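Pectinesterase A (Erwinia chrysanthemi, PDB 2NTB) removes methyl ester groups from the galacturonate units of pectin, releasing methanol in the first step of plant tissue maceration and soft rot. Local coordinates at the alpha-D-galactopyranuronic acid site. Coordinates in Å, arbitrary orientation; residue numbers count along the deposited sequence, not the author numbering.

The alpha-D-galactopyranuronic acid site. Residues 85-86, 129, 153-154, 157, 174-175, 195, 206, 243, 245, 247-248, 255, 282. With ADA (alpha-D-galactopyranuronic acid), chain B; ADA (alpha-D-galactopyranuronic acid), chain C; ADA (alpha-D-galactopyranuronic acid), chain D; ADA (alpha-D-galactopyranuronic acid), chain E; ADA (alpha-D-galactopyranuronic acid), chain F; ADA (alpha-D-galactopyranuronic acid), chain G.
Six galacturonate units lie along the active-site cleft of this right-handed parallel beta-helix esterase, and the carboxylate of ADA (chain D) is the one turned down into the catalytic centre. It sits between two aspartates, each with CG anti to its own carbonyl carbon. OD2 of the nucleophile Asp175 lies 2.6 Å from O6B of ADA (chain D). Asp154, the proton donor, places OD1 2.7 Å from O6A of ADA (chain D). Both approaches bring carboxylate against carboxylate, so at least one proton may be shared there. Gln153, its CG anti to the backbone N (chi1 -178°) and its chain extended, sends NE2 in its amide plane to that O6A, in a nearly straight bond (170° at H) that fits its role in stabilising the transition state. The same NE2 also binds O3 of ADA (chain C).

Arg243 links catalysis to recognition. NE and NH2 grip Asp175 side-on, probably keeping the nucleophile ionised, while NH1 and NH2 converge end-on upon ring oxygen O5 of ADA (chain C). Its guanidinium is sandwiched, with Met282 CE over one face and Tyr206 CE1 over the other, both offset from its centre.

Further along the chain, acid and hydroxyl groups are both recognised. Trp245 lies edge-on to ADA (chain E); its NE1 N-H points more towards carboxylate O6B, near the indole plane, than to O5, which is short at 2.7 Å from NE1 but off-line and tilted out of that plane. Pro247 packs over one indole face. Thr248 OG1 approaches the other carboxylate oxygen, O6A of ADA (chain E), at 2.6 Å. From across the cleft Thr85 OG1 meets O3 and O2 of ADA (chain E). The acid of ADA (chain F) is read by backbone: Ala86 N donates to its O6B at 2.9 Å, 171° at H.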
# COMPACT_ATOMS: atom_id res chain seq x y z
N THR A 85 3.95 -12.61 3.57
CA THR A 85 3.54 -11.31 3.06
C THR A 85 3.81 -10.18 4.06
O THR A 85 4.56 -9.26 3.76
CB THR A 85 2.07 -11.31 2.62
OG1 THR A 85 1.87 -12.30 1.59
CG2 THR A 85 1.69 -9.93 2.07
N ALA A 86 3.20 -10.26 5.24
CA ALA A 86 3.47 -9.29 6.31
C ALA A 86 4.97 -9.17 6.58
O ALA A 86 5.52 -8.07 6.62
CB ALA A 86 2.71 -9.67 7.58
N GLN A 129 4.47 -11.93 -3.45
CA GLN A 129 4.15 -10.66 -2.78
C GLN A 129 5.40 -10.10 -2.11
O GLN A 129 6.19 -10.84 -1.53
CB GLN A 129 2.97 -10.78 -1.80
CG GLN A 129 2.91 -12.02 -0.98
CD GLN A 129 2.36 -13.22 -1.73
OE1 GLN A 129 3.08 -14.16 -1.97
NE2 GLN A 129 1.08 -13.18 -2.10
N GLN A 153 3.72 -6.76 -6.66
CA GLN A 153 2.60 -7.38 -5.96
C GLN A 153 2.60 -6.93 -4.51
O GLN A 153 3.63 -7.00 -3.83
CB GLN A 153 2.68 -8.92 -6.08
CG GLN A 153 1.53 -9.68 -5.41
CD GLN A 153 1.46 -11.15 -5.83
OE1 GLN A 153 2.30 -11.63 -6.59
NE2 GLN A 153 0.47 -11.87 -5.32
N ASP A 154 1.44 -6.43 -4.05
CA ASP A 154 1.20 -6.12 -2.62
C ASP A 154 2.06 -4.97 -2.09
O ASP A 154 2.55 -5.01 -0.95
CB ASP A 154 1.40 -7.37 -1.74
CG ASP A 154 0.26 -8.36 -1.83
OD1 ASP A 154 -0.55 -8.29 -2.78
OD2 ASP A 154 0.17 -9.23 -0.93
N TYR A 157 0.34 -2.41 2.28
CA TYR A 157 -0.48 -3.25 3.15
C TYR A 157 -0.99 -2.35 4.27
O TYR A 157 -0.21 -1.90 5.10
CB TYR A 157 0.40 -4.35 3.74
CG TYR A 157 -0.29 -5.52 4.43
CD1 TYR A 157 -1.66 -5.51 4.72
CD2 TYR A 157 0.45 -6.65 4.81
CE1 TYR A 157 -2.27 -6.59 5.35
CE2 TYR A 157 -0.14 -7.72 5.45
CZ TYR A 157 -1.49 -7.70 5.72
OH TYR A 157 -2.07 -8.77 6.35
N VAL A 174 -0.33 -6.41 -8.80
CA VAL A 174 -1.44 -7.16 -8.23
C VAL A 174 -1.70 -6.78 -6.77
O VAL A 174 -0.82 -6.93 -5.91
CB VAL A 174 -1.17 -8.68 -8.31
CG1 VAL A 174 -2.17 -9.46 -7.47
CG2 VAL A 174 -1.19 -9.16 -9.76
N ASP A 175 -2.93 -6.31 -6.52
CA ASP A 175 -3.40 -5.95 -5.18
C ASP A 175 -2.44 -4.98 -4.49
O ASP A 175 -2.06 -5.20 -3.32
CB ASP A 175 -3.55 -7.20 -4.31
CG ASP A 175 -4.52 -8.22 -4.89
OD1 ASP A 175 -5.27 -7.92 -5.83
OD2 ASP A 175 -4.52 -9.35 -4.37
N ARG A 195 3.43 -5.67 -17.23
CA ARG A 195 3.74 -7.07 -16.96
C ARG A 195 4.14 -7.91 -18.17
O ARG A 195 3.31 -8.31 -18.98
CB ARG A 195 2.65 -7.71 -16.13
CG ARG A 195 2.93 -7.38 -14.67
CD ARG A 195 2.11 -8.15 -13.73
NE ARG A 195 2.34 -9.59 -13.76
CZ ARG A 195 1.45 -10.44 -13.27
NH1 ARG A 195 0.32 -9.94 -12.78
NH2 ARG A 195 1.66 -11.75 -13.30
N TYR A 206 -4.52 -5.48 -10.20
CA TYR A 206 -5.64 -4.87 -9.48
C TYR A 206 -5.06 -3.80 -8.57
O TYR A 206 -4.14 -4.06 -7.80
CB TYR A 206 -6.41 -5.91 -8.66
CG TYR A 206 -6.66 -7.21 -9.41
CD1 TYR A 206 -5.73 -8.24 -9.38
CD2 TYR A 206 -7.81 -7.38 -10.18
CE1 TYR A 206 -5.94 -9.43 -10.09
CE2 TYR A 206 -8.03 -8.55 -10.89
CZ TYR A 206 -7.09 -9.57 -10.84
OH TYR A 206 -7.30 -10.74 -11.54
N ARG A 243 -10.50 -5.94 -6.29
CA ARG A 243 -11.17 -7.24 -6.13
C ARG A 243 -11.28 -7.53 -4.62
O ARG A 243 -10.49 -7.00 -3.83
CB ARG A 243 -10.44 -8.35 -6.90
CG ARG A 243 -9.01 -8.61 -6.47
CD ARG A 243 -8.34 -9.69 -7.33
NE ARG A 243 -6.99 -9.96 -6.85
CZ ARG A 243 -6.29 -11.07 -7.10
NH1 ARG A 243 -6.79 -12.03 -7.86
NH2 ARG A 243 -5.08 -11.20 -6.60
N TRP A 245 -10.74 -9.01 -1.27
CA TRP A 245 -9.88 -9.90 -0.49
C TRP A 245 -10.56 -10.34 0.81
O TRP A 245 -10.81 -9.52 1.69
CB TRP A 245 -8.54 -9.24 -0.15
CG TRP A 245 -7.57 -10.17 0.56
CD1 TRP A 245 -7.42 -11.51 0.36
CD2 TRP A 245 -6.60 -9.81 1.56
NE1 TRP A 245 -6.43 -12.01 1.18
CE2 TRP A 245 -5.92 -10.99 1.92
CE3 TRP A 245 -6.25 -8.60 2.17
CZ2 TRP A 245 -4.90 -10.99 2.89
CZ3 TRP A 245 -5.24 -8.61 3.14
CH2 TRP A 245 -4.57 -9.80 3.47
N PRO A 247 -9.44 -12.48 3.66
CA PRO A 247 -8.23 -13.16 4.10
C PRO A 247 -8.51 -14.47 4.82
O PRO A 247 -9.52 -14.61 5.52
CB PRO A 247 -7.59 -12.16 5.08
CG PRO A 247 -8.18 -10.84 4.73
CD PRO A 247 -9.60 -11.18 4.34
N THR A 248 -7.62 -15.44 4.59
CA THR A 248 -7.57 -16.66 5.36
C THR A 248 -7.44 -16.29 6.83
O THR A 248 -6.49 -15.60 7.23
CB THR A 248 -6.40 -17.55 4.91
OG1 THR A 248 -6.62 -17.95 3.55
CG2 THR A 248 -6.28 -18.78 5.79
N ARG A 255 -9.99 -22.77 9.64
CA ARG A 255 -9.21 -21.67 9.07
C ARG A 255 -9.48 -21.51 7.56
O ARG A 255 -9.16 -22.40 6.77
CB ARG A 255 -7.71 -21.88 9.35
CG ARG A 255 -6.80 -20.86 8.70
CD ARG A 255 -5.39 -20.94 9.26
NE ARG A 255 -4.50 -19.97 8.62
CZ ARG A 255 -4.40 -18.69 8.98
NH1 ARG A 255 -5.13 -18.20 9.98
NH2 ARG A 255 -3.56 -17.89 8.33
N MET A 282 -12.64 -12.28 -6.75
CA MET A 282 -11.45 -12.92 -6.20
C MET A 282 -11.89 -14.19 -5.49
O MET A 282 -12.96 -14.23 -4.90
CB MET A 282 -10.76 -11.97 -5.21
CG MET A 282 -9.36 -12.40 -4.75
SD MET A 282 -8.59 -11.16 -3.68
CE MET A 282 -6.98 -11.89 -3.39
C1 ADA B . -4.53 -16.50 -12.03
C2 ADA B . -5.33 -15.39 -11.33
C3 ADA B . -4.83 -14.00 -11.74
C4 ADA B . -3.32 -13.90 -11.53
C5 ADA B . -2.60 -15.02 -12.29
C6 ADA B . -1.11 -14.93 -12.07
O1 ADA B . -4.89 -16.58 -13.42
O2 ADA B . -6.73 -15.52 -11.64
O3 ADA B . -5.50 -12.96 -11.02
O4 ADA B . -3.00 -13.94 -10.13
O5 ADA B . -3.10 -16.30 -11.89
O6B ADA B . -0.54 -15.81 -11.38
O6A ADA B . -0.48 -13.97 -12.58
C1 ADA C . -3.01 -13.28 -8.85
C2 ADA C . -1.71 -13.25 -8.06
C3 ADA C . -1.45 -14.62 -7.43
C4 ADA C . -2.66 -15.15 -6.66
C5 ADA C . -3.95 -15.03 -7.49
C6 ADA C . -5.15 -15.40 -6.67
O2 ADA C . -0.62 -12.91 -8.94
O3 ADA C . -0.28 -14.56 -6.59
O4 ADA C . -2.83 -14.43 -5.43
O5 ADA C . -4.09 -13.69 -7.99
O6B ADA C . -6.15 -14.66 -6.71
O6A ADA C . -5.11 -16.44 -5.97
C1 ADA D . -2.21 -14.66 -4.14
C2 ADA D . -3.11 -15.36 -3.13
C3 ADA D . -4.28 -14.45 -2.75
C4 ADA D . -3.75 -13.09 -2.28
C5 ADA D . -2.92 -12.47 -3.41
C6 ADA D . -2.35 -11.11 -3.07
O2 ADA D . -3.58 -16.58 -3.73
O3 ADA D . -5.12 -15.06 -1.76
O4 ADA D . -2.90 -13.27 -1.14
O5 ADA D . -1.82 -13.35 -3.68
O6B ADA D . -3.05 -10.27 -2.45
O6A ADA D . -1.18 -10.88 -3.45
C1 ADA E . -3.19 -12.71 0.15
C2 ADA E . -1.90 -12.59 0.95
C3 ADA E . -1.40 -13.99 1.29
C4 ADA E . -2.49 -14.83 1.98
C5 ADA E . -3.77 -14.85 1.15
C6 ADA E . -4.86 -15.57 1.89
O2 ADA E . -0.91 -11.84 0.20
O3 ADA E . -0.25 -13.90 2.13
O4 ADA E . -2.81 -14.28 3.26
O5 ADA E . -4.16 -13.49 0.86
O6B ADA E . -5.96 -15.00 2.07
O6A ADA E . -4.64 -16.72 2.32
C1 ADA F . -2.70 -14.78 4.60
C2 ADA F . -3.56 -14.16 5.69
C3 ADA F . -3.22 -12.68 5.85
C4 ADA F . -1.72 -12.51 6.14
C5 ADA F . -0.89 -13.20 5.06
C6 ADA F . 0.58 -13.23 5.39
O2 ADA F . -4.95 -14.31 5.37
O3 ADA F . -4.03 -12.09 6.88
O4 ADA F . -1.40 -13.06 7.42
O5 ADA F . -1.31 -14.57 4.87
O6B ADA F . 1.13 -12.18 5.82
O6A ADA F . 1.19 -14.31 5.21
C1 ADA G . -0.82 -13.35 8.70
C2 ADA G . -0.44 -14.64 9.44
C3 ADA G . -1.69 -15.25 10.08
C4 ADA G . -2.36 -14.22 11.00
C5 ADA G . -2.68 -12.95 10.20
C6 ADA G . -3.30 -11.90 11.09
O2 ADA G . 0.16 -15.57 8.53
O3 ADA G . -1.37 -16.42 10.82
O4 ADA G . -1.49 -13.93 12.10
O5 ADA G . -1.48 -12.43 9.59
O6B ADA G . -2.74 -10.78 11.20
O6A ADA G . -4.38 -12.17 11.67
O HOH W 1 1.66 -11.20 -9.13
O HOH W 2 -1.48 -11.71 -11.96
O HOH W 3 -4.99 -9.43 7.54